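Local coordinates for malate dehydrogenase (Porphyromonas gingivalis, PDB 3FI9), which probably interconverts malate and oxaloacetate with NAD as the hydride carrier, at residues F166-S171 / A193-T198; I273-E278 / A301-S306. All blocks are in the same frame, centred on the assembly; numbering follows the deposited sequence.

Both contacts belong to the C-terminal alpha/beta half of the chain and follow one another in series, neither nested nor crossed. After helix 153-166 the chain turns through residues 166-171 and runs into strand 173-174. It comes back at 193-198, where contact 1 closes a loop of 21 intervening residues that contains no helix. Contact 2 closes a loop of similar length later on, which includes the start of helix 297-319. Strand 273-277, an edge strand of the mixed eight-stranded sheet within this chain, meets helix 297-319 across 22 residues. Contact 1 therefore ties a helix end to a small antiparallel sheet, and contact 2 ties a sheet edge to a long helix. Their centres are about 25 Å apart.

Contact 1 of 2, residues F166-S171 / A193-T198; sequences FGIKQS and AKVNGT
One methyl of Val195 does most of the work here: CG1 rests over a face of the Phe166 ring and also meets the tip of Ile168. The contact joins the Schellman end of helix 153-166 to a beta hairpin with a type I' turn, running from Val195 to Thr198. Gly167 is the C-prime residue of the Schellman motif, with positive phi. The motif lets the chain leave the helix between Phe166 and Ile168, and both of these point toward the hairpin.

The approach to the ring is a CH-pi contact. CG1 of Val195 lies 4.0 Å from the centroid of the Phe166 ring, 19° off the normal and displaced toward the rim. The nearest ring atom is CD2 of Phe166, 3.8 Å from Val195 CG1. The other methyl, Val195 CG2, reaches CE2 of Phe166 at 4.0 Å. With CG1 anti to the backbone N (chi1 172°), both methyls of Val195 face the Phe166 ring, and the two side chains cross at about a right angle.

The turn is closed by the 3.3 Å hydrogen bond from Thr198 N to Val195 O. Its partner, from Val195 N to Thr198 O, is shorter at 2.7 Å and completes the pair. No hydrogen bond joins the two segments, so apolar packing carries the contact. Leu203 adds to it by touching both Phe166 and Val195. On the far part of 166-171, Gln170 and Ser171 bond to the second subunit.

Ile168 has an extended end (chi2 -177°), which carries CD1 to 3.8 Å from Val195 CG1 and 4.2 Å from Asn196 CB.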
ATOM      1  N   PHE A 166       2.767   5.679 -27.263  1.00 22.86           N
ATOM      2  CA  PHE A 166       1.601   5.967 -28.118  1.00 23.32           C
ATOM      3  C   PHE A 166       0.730   7.062 -27.528  1.00 23.81           C
ATOM      4  O   PHE A 166      -0.183   7.555 -28.167  1.00 23.51           O
ATOM      5  CB  PHE A 166       0.798   4.693 -28.375  1.00 22.93           C
ATOM      6  CG  PHE A 166       1.450   3.767 -29.388  1.00 24.29           C
ATOM      7  CD1 PHE A 166       1.409   4.069 -30.754  1.00 27.84           C
ATOM      8  CD2 PHE A 166       2.128   2.633 -28.978  1.00 25.73           C
ATOM      9  CE1 PHE A 166       2.006   3.224 -31.707  1.00 27.32           C
ATOM     10  CE2 PHE A 166       2.730   1.769 -29.923  1.00 27.85           C
ATOM     11  CZ  PHE A 166       2.679   2.074 -31.276  1.00 28.10           C
ATOM     12  N   GLY A 167       1.064   7.477 -26.310  1.00 23.67           N
ATOM     13  CA  GLY A 167       0.321   8.534 -25.654  1.00 23.91           C
ATOM     14  C   GLY A 167      -1.113   8.130 -25.388  1.00 23.12           C
ATOM     15  O   GLY A 167      -2.019   8.946 -25.544  1.00 23.50           O
ATOM     16  N   ILE A 168      -1.351   6.867 -25.025  1.00 22.30           N
ATOM     17  CA  ILE A 168      -2.714   6.419 -24.736  1.00 21.66           C
ATOM     18  C   ILE A 168      -2.869   5.827 -23.338  1.00 21.35           C
ATOM     19  O   ILE A 168      -1.900   5.461 -22.670  1.00 20.80           O
ATOM     20  CB  ILE A 168      -3.260   5.347 -25.719  1.00 22.13           C
ATOM     21  CG1 ILE A 168      -2.378   4.086 -25.677  1.00 21.88           C
ATOM     22  CG2 ILE A 168      -3.353   5.922 -27.154  1.00 22.34           C
ATOM     23  CD1 ILE A 168      -2.832   3.052 -26.666  1.00 24.76           C
ATOM     24  N   LYS A 169      -4.105   5.702 -22.918  1.00 20.17           N
ATOM     25  CA  LYS A 169      -4.342   5.086 -21.617  1.00 19.87           C
ATOM     26  C   LYS A 169      -3.763   3.642 -21.528  1.00 18.72           C
ATOM     27  O   LYS A 169      -3.993   2.787 -22.403  1.00 18.23           O
ATOM     28  CB  LYS A 169      -5.825   5.080 -21.317  1.00 19.63           C
ATOM     29  CG  LYS A 169      -6.153   4.448 -19.978  1.00 23.58           C
ATOM     30  CD  LYS A 169      -7.634   4.632 -19.617  1.00 25.81           C
ATOM     31  CE  LYS A 169      -8.534   3.760 -20.497  1.00 29.22           C
ATOM     32  NZ  LYS A 169      -9.969   4.123 -20.281  1.00 29.26           N
ATOM     33  N   GLN A 170      -3.051   3.356 -20.446  1.00 16.52           N
ATOM     34  CA  GLN A 170      -2.295   2.115 -20.383  1.00 16.17           C
ATOM     35  C   GLN A 170      -3.069   0.832 -20.672  1.00 17.40           C
ATOM     36  O   GLN A 170      -2.555  -0.054 -21.354  1.00 16.67           O
ATOM     37  CB  GLN A 170      -1.579   2.005 -19.039  1.00 17.58           C
ATOM     38  CG  GLN A 170      -0.688   0.798 -18.939  1.00 15.32           C
ATOM     39  CD  GLN A 170       0.142   0.863 -17.656  1.00 15.57           C
ATOM     40  OE1 GLN A 170       0.430   1.945 -17.142  1.00 17.96           O
ATOM     41  NE2 GLN A 170       0.479  -0.301 -17.118  1.00 13.47           N
ATOM     42  N   SER A 171      -4.294   0.736 -20.149  1.00 16.54           N
ATOM     43  CA  SER A 171      -5.140  -0.462 -20.284  1.00 19.11           C
ATOM     44  C   SER A 171      -5.497  -0.750 -21.724  1.00 18.25           C
ATOM     45  O   SER A 171      -5.962  -1.827 -22.030  1.00 18.50           O
ATOM     46  CB  SER A 171      -6.478  -0.239 -19.539  1.00 19.44           C
ATOM     47  OG  SER A 171      -6.449  -0.877 -18.291  1.00 25.48           O
ATOM     48  N   ALA A 193       0.527  -8.967 -28.477  1.00 20.33           N
ATOM     49  CA  ALA A 193      -0.010  -7.685 -28.011  1.00 20.03           C
ATOM     50  C   ALA A 193      -0.784  -6.874 -29.057  1.00 19.84           C
ATOM     51  O   ALA A 193      -0.511  -6.944 -30.244  1.00 19.98           O
ATOM     52  CB  ALA A 193       1.058  -6.823 -27.425  1.00 19.51           C
ATOM     53  N   LYS A 194      -1.722  -6.065 -28.571  1.00 20.02           N
ATOM     54  CA  LYS A 194      -2.414  -5.083 -29.408  1.00 20.42           C
ATOM     55  C   LYS A 194      -2.350  -3.717 -28.774  1.00 21.21           C
ATOM     56  O   LYS A 194      -2.385  -3.593 -27.551  1.00 20.82           O
ATOM     57  CB  LYS A 194      -3.881  -5.458 -29.520  1.00 19.73           C
ATOM     58  CG  LYS A 194      -4.150  -6.567 -30.481  1.00 23.25           C
ATOM     59  CD  LYS A 194      -5.601  -7.032 -30.361  1.00 25.04           C
ATOM     60  CE  LYS A 194      -5.835  -8.135 -31.392  1.00 31.14           C
ATOM     61  NZ  LYS A 194      -7.288  -8.233 -31.740  1.00 30.85           N
ATOM     62  N   VAL A 195      -2.325  -2.686 -29.606  1.00 21.82           N
ATOM     63  CA  VAL A 195      -2.293  -1.336 -29.109  1.00 22.40           C
ATOM     64  C   VAL A 195      -3.584  -0.654 -29.517  1.00 23.26           C
ATOM     65  O   VAL A 195      -3.733  -0.258 -30.678  1.00 23.51           O
ATOM     66  CB  VAL A 195      -1.100  -0.580 -29.707  1.00 21.24           C
ATOM     67  CG1 VAL A 195      -1.176   0.886 -29.336  1.00 22.11           C
ATOM     68  CG2 VAL A 195       0.237  -1.234 -29.260  1.00 23.71           C
ATOM     69  N   ASN A 196      -4.520  -0.520 -28.578  1.00 23.87           N
ATOM     70  CA  ASN A 196      -5.855  -0.018 -28.903  1.00 25.05           C
ATOM     71  C   ASN A 196      -6.470  -0.786 -30.074  1.00 25.00           C
ATOM     72  O   ASN A 196      -7.018  -0.180 -31.000  1.00 25.15           O
ATOM     73  CB  ASN A 196      -5.801   1.491 -29.248  1.00 25.89           C
ATOM     74  CG  ASN A 196      -7.128   2.201 -28.953  1.00 29.16           C
ATOM     75  OD1 ASN A 196      -7.844   1.812 -28.047  1.00 27.90           O
ATOM     76  ND2 ASN A 196      -7.460   3.233 -29.742  1.00 32.78           N
ATOM     77  N   GLY A 197      -6.364  -2.114 -30.047  1.00 24.78           N
ATOM     78  CA  GLY A 197      -6.956  -2.952 -31.084  1.00 23.01           C
ATOM     79  C   GLY A 197      -6.077  -3.367 -32.265  1.00 22.74           C
ATOM     80  O   GLY A 197      -6.306  -4.412 -32.898  1.00 23.32           O
ATOM     81  N   THR A 198      -5.072  -2.572 -32.560  1.00 22.73           N
ATOM     82  CA  THR A 198      -4.105  -2.880 -33.628  1.00 23.22           C
ATOM     83  C   THR A 198      -2.920  -3.735 -33.136  1.00 22.87           C
ATOM     84  O   THR A 198      -2.222  -3.344 -32.183  1.00 22.32           O
ATOM     85  CB  THR A 198      -3.499  -1.586 -34.131  1.00 23.11           C
ATOM     86  OG1 THR A 198      -4.527  -0.780 -34.717  1.00 22.90           O
ATOM     87  CG2 THR A 198      -2.391  -1.841 -35.125  1.00 23.62           C
TER

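Contact 2 of 2, residues I273-E278 / A301-S306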
ATOM      1  N   ILE A 273      13.426 -26.777 -15.471  1.00 18.91           N
ATOM      2  CA  ILE A 273      13.727 -25.362 -15.286  1.00 18.48           C
ATOM      3  C   ILE A 273      12.552 -24.631 -14.696  1.00 17.99           C
ATOM      4  O   ILE A 273      11.422 -25.160 -14.689  1.00 18.77           O
ATOM      5  CB  ILE A 273      14.107 -24.717 -16.675  1.00 18.58           C
ATOM      6  CG1 ILE A 273      14.892 -23.431 -16.482  1.00 19.42           C
ATOM      7  CG2 ILE A 273      12.847 -24.523 -17.558  1.00 17.57           C
ATOM      8  CD1 ILE A 273      16.346 -23.704 -15.996  1.00 17.92           C
ATOM      9  N   MET A 274      12.781 -23.421 -14.189  1.00 19.12           N
ATOM     10  CA  MET A 274      11.629 -22.524 -13.845  1.00 20.93           C
ATOM     11  C   MET A 274      11.754 -21.308 -14.761  1.00 20.08           C
ATOM     12  O   MET A 274      12.832 -20.695 -14.803  1.00 18.54           O
ATOM     13  CB  MET A 274      11.748 -21.982 -12.424  1.00 20.46           C
ATOM     14  CG  MET A 274      11.899 -23.009 -11.330  1.00 25.18           C
ATOM     15  SD  MET A 274      10.246 -23.516 -10.733  1.00 28.93           S
ATOM     16  CE  MET A 274       9.691 -21.890 -10.164  1.00  8.91           C
ATOM     17  N   MET A 275      10.665 -20.957 -15.447  1.00 17.85           N
ATOM     18  CA  MET A 275      10.639 -19.850 -16.412  1.00 18.00           C
ATOM     19  C   MET A 275       9.330 -19.091 -16.264  1.00 16.92           C
ATOM     20  O   MET A 275       8.338 -19.699 -15.902  1.00 18.21           O
ATOM     21  CB  MET A 275      10.644 -20.396 -17.862  1.00 17.84           C
ATOM     22  CG  MET A 275      12.012 -20.688 -18.389  1.00 19.94           C
ATOM     23  SD  MET A 275      11.998 -20.952 -20.162  1.00 15.79           S
ATOM     24  CE  MET A 275      10.815 -22.226 -20.284  1.00 16.04           C
ATOM     25  N   ALA A 276       9.329 -17.795 -16.618  1.00 16.84           N
ATOM     26  CA  ALA A 276       8.105 -17.018 -16.830  1.00 16.92           C
ATOM     27  C   ALA A 276       7.380 -17.619 -18.028  1.00 17.30           C
ATOM     28  O   ALA A 276       7.992 -17.813 -19.090  1.00 16.69           O
ATOM     29  CB  ALA A 276       8.432 -15.508 -17.112  1.00 16.62           C
ATOM     30  N   MET A 277       6.107 -17.950 -17.831  1.00 17.68           N
ATOM     31  CA  MET A 277       5.325 -18.692 -18.800  1.00 18.01           C
ATOM     32  C   MET A 277       3.926 -18.109 -18.916  1.00 18.26           C
ATOM     33  O   MET A 277       3.532 -17.260 -18.123  1.00 17.51           O
ATOM     34  CB  MET A 277       5.244 -20.171 -18.387  1.00 17.74           C
ATOM     35  CG  MET A 277       6.526 -20.980 -18.634  1.00 19.02           C
ATOM     36  SD  MET A 277       6.626 -21.626 -20.378  1.00 15.72           S
ATOM     37  CE  MET A 277       7.069 -20.167 -21.243  1.00 20.35           C
ATOM     38  N   GLU A 278       3.163 -18.582 -19.888  1.00 19.83           N
ATOM     39  CA  GLU A 278       1.739 -18.217 -19.963  1.00 20.56           C
ATOM     40  C   GLU A 278       0.944 -19.089 -19.015  1.00 22.14           C
ATOM     41  O   GLU A 278       0.494 -20.190 -19.368  1.00 22.54           O
ATOM     42  CB  GLU A 278       1.206 -18.330 -21.386  1.00 20.52           C
ATOM     43  CG  GLU A 278      -0.222 -17.813 -21.577  1.00 23.08           C
ATOM     44  CD  GLU A 278      -0.371 -16.325 -21.292  1.00 29.36           C
ATOM     45  OE1 GLU A 278       0.622 -15.571 -21.354  1.00 30.45           O
ATOM     46  OE2 GLU A 278      -1.505 -15.889 -21.026  1.00 33.98           O
ATOM     47  N   ALA A 301      12.395 -19.182 -30.585  1.00 18.81           N
ATOM     48  CA  ALA A 301      13.880 -19.259 -30.606  1.00 18.96           C
ATOM     49  C   ALA A 301      14.506 -18.287 -29.621  1.00 18.57           C
ATOM     50  O   ALA A 301      15.567 -18.550 -29.027  1.00 18.63           O
ATOM     51  CB  ALA A 301      14.411 -19.042 -32.038  1.00 18.13           C
ATOM     52  N   ALA A 302      13.883 -17.124 -29.463  1.00 17.39           N
ATOM     53  CA  ALA A 302      14.366 -16.172 -28.484  1.00 18.09           C
ATOM     54  C   ALA A 302      14.172 -16.758 -27.081  1.00 17.38           C
ATOM     55  O   ALA A 302      15.040 -16.619 -26.214  1.00 19.15           O
ATOM     56  CB  ALA A 302      13.595 -14.818 -28.628  1.00 17.51           C
ATOM     57  N   LEU A 303      13.030 -17.411 -26.881  1.00 18.23           N
ATOM     58  CA  LEU A 303      12.708 -18.113 -25.624  1.00 18.67           C
ATOM     59  C   LEU A 303      13.740 -19.226 -25.325  1.00 18.76           C
ATOM     60  O   LEU A 303      14.171 -19.402 -24.182  1.00 18.72           O
ATOM     61  CB  LEU A 303      11.293 -18.694 -25.679  1.00 19.39           C
ATOM     62  CG  LEU A 303      10.763 -19.346 -24.388  1.00 20.60           C
ATOM     63  CD1 LEU A 303      10.754 -18.337 -23.245  1.00 23.66           C
ATOM     64  CD2 LEU A 303       9.367 -19.943 -24.538  1.00 22.22           C
ATOM     65  N   LYS A 304      14.146 -19.948 -26.358  1.00 19.25           N
ATOM     66  CA  LYS A 304      15.184 -20.982 -26.217  1.00 21.47           C
ATOM     67  C   LYS A 304      16.516 -20.359 -25.780  1.00 22.28           C
ATOM     68  O   LYS A 304      17.206 -20.897 -24.917  1.00 22.76           O
ATOM     69  CB  LYS A 304      15.331 -21.748 -27.545  1.00 21.60           C
ATOM     70  CG  LYS A 304      16.404 -22.835 -27.563  1.00 23.32           C
ATOM     71  CD  LYS A 304      16.256 -23.790 -26.361  1.00 24.79           C
ATOM     72  CE  LYS A 304      17.168 -25.025 -26.529  1.00 29.11           C
ATOM     73  NZ  LYS A 304      17.010 -26.031 -25.432  1.00 26.48           N
ATOM     74  N   GLU A 305      16.867 -19.206 -26.360  1.00 23.80           N
ATOM     75  CA  GLU A 305      18.038 -18.447 -25.937  1.00 24.11           C
ATOM     76  C   GLU A 305      18.003 -18.114 -24.432  1.00 23.70           C
ATOM     77  O   GLU A 305      18.988 -18.295 -23.715  1.00 22.14           O
ATOM     78  CB  GLU A 305      18.050 -17.105 -26.680  1.00 26.15           C
ATOM     79  CG  GLU A 305      18.600 -17.126 -28.057  1.00 30.42           C
ATOM     80  CD  GLU A 305      20.093 -16.822 -28.054  1.00 39.57           C
ATOM     81  OE1 GLU A 305      20.886 -17.789 -27.980  1.00 43.66           O
ATOM     82  OE2 GLU A 305      20.474 -15.623 -28.150  1.00 41.64           O
ATOM     83  N   SER A 306      16.885 -17.548 -23.982  1.00 20.89           N
ATOM     84  CA  SER A 306      16.668 -17.269 -22.565  1.00 21.09           C
ATOM     85  C   SER A 306      16.770 -18.591 -21.743  1.00 20.26           C
ATOM     86  O   SER A 306      17.477 -18.666 -20.694  1.00 19.66           O
ATOM     87  CB  SER A 306      15.292 -16.589 -22.406  1.00 20.71           C
ATOM     88  OG  SER A 306      14.991 -16.312 -21.061  1.00 24.35           O
TER
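Leu303 reaches from helix 297-319 toward strand 273-277 and splits its two methyls between two methionines. Its CB leaves the helix toward the strand. CG, anti to the backbone N (chi1 -175°), holds the fork out toward the strand, with one methyl for each methionine. One branch, CD1, comes to 4.2 Å from the sulfur SD of Met275. The other, CD2, lies 4.0 Å from the terminal methyl CE of Met277.

The two methionines arrive differently. The side chain of Met275 starts out toward the helix and is extended at chi2, so that it presents its sulfur. Met277 does not start toward the helix, but its chain bends at chi2 (-85°) and again at chi3 (76°). These bends bring CE to Leu303, and the two side chains cross at about a right angle.

No hydrogen bond links the two segments, and all three touching residues are buried. Phe270 touches both Met275 and Leu303. Ile291 packs on both Met277 and Leu303. One helical turn on from Leu303, Ser306 OG bonds to Gly181 N and Gln185 O, which tethers the helix to the loop around His182, the predicted proton acceptor.

Met275 itself is about 10 Å from His182, side chain to side chain. The arrangement is helix-on-sheet packing in the alpha/beta C-terminal domain of the lactate/malate dehydrogenase fold.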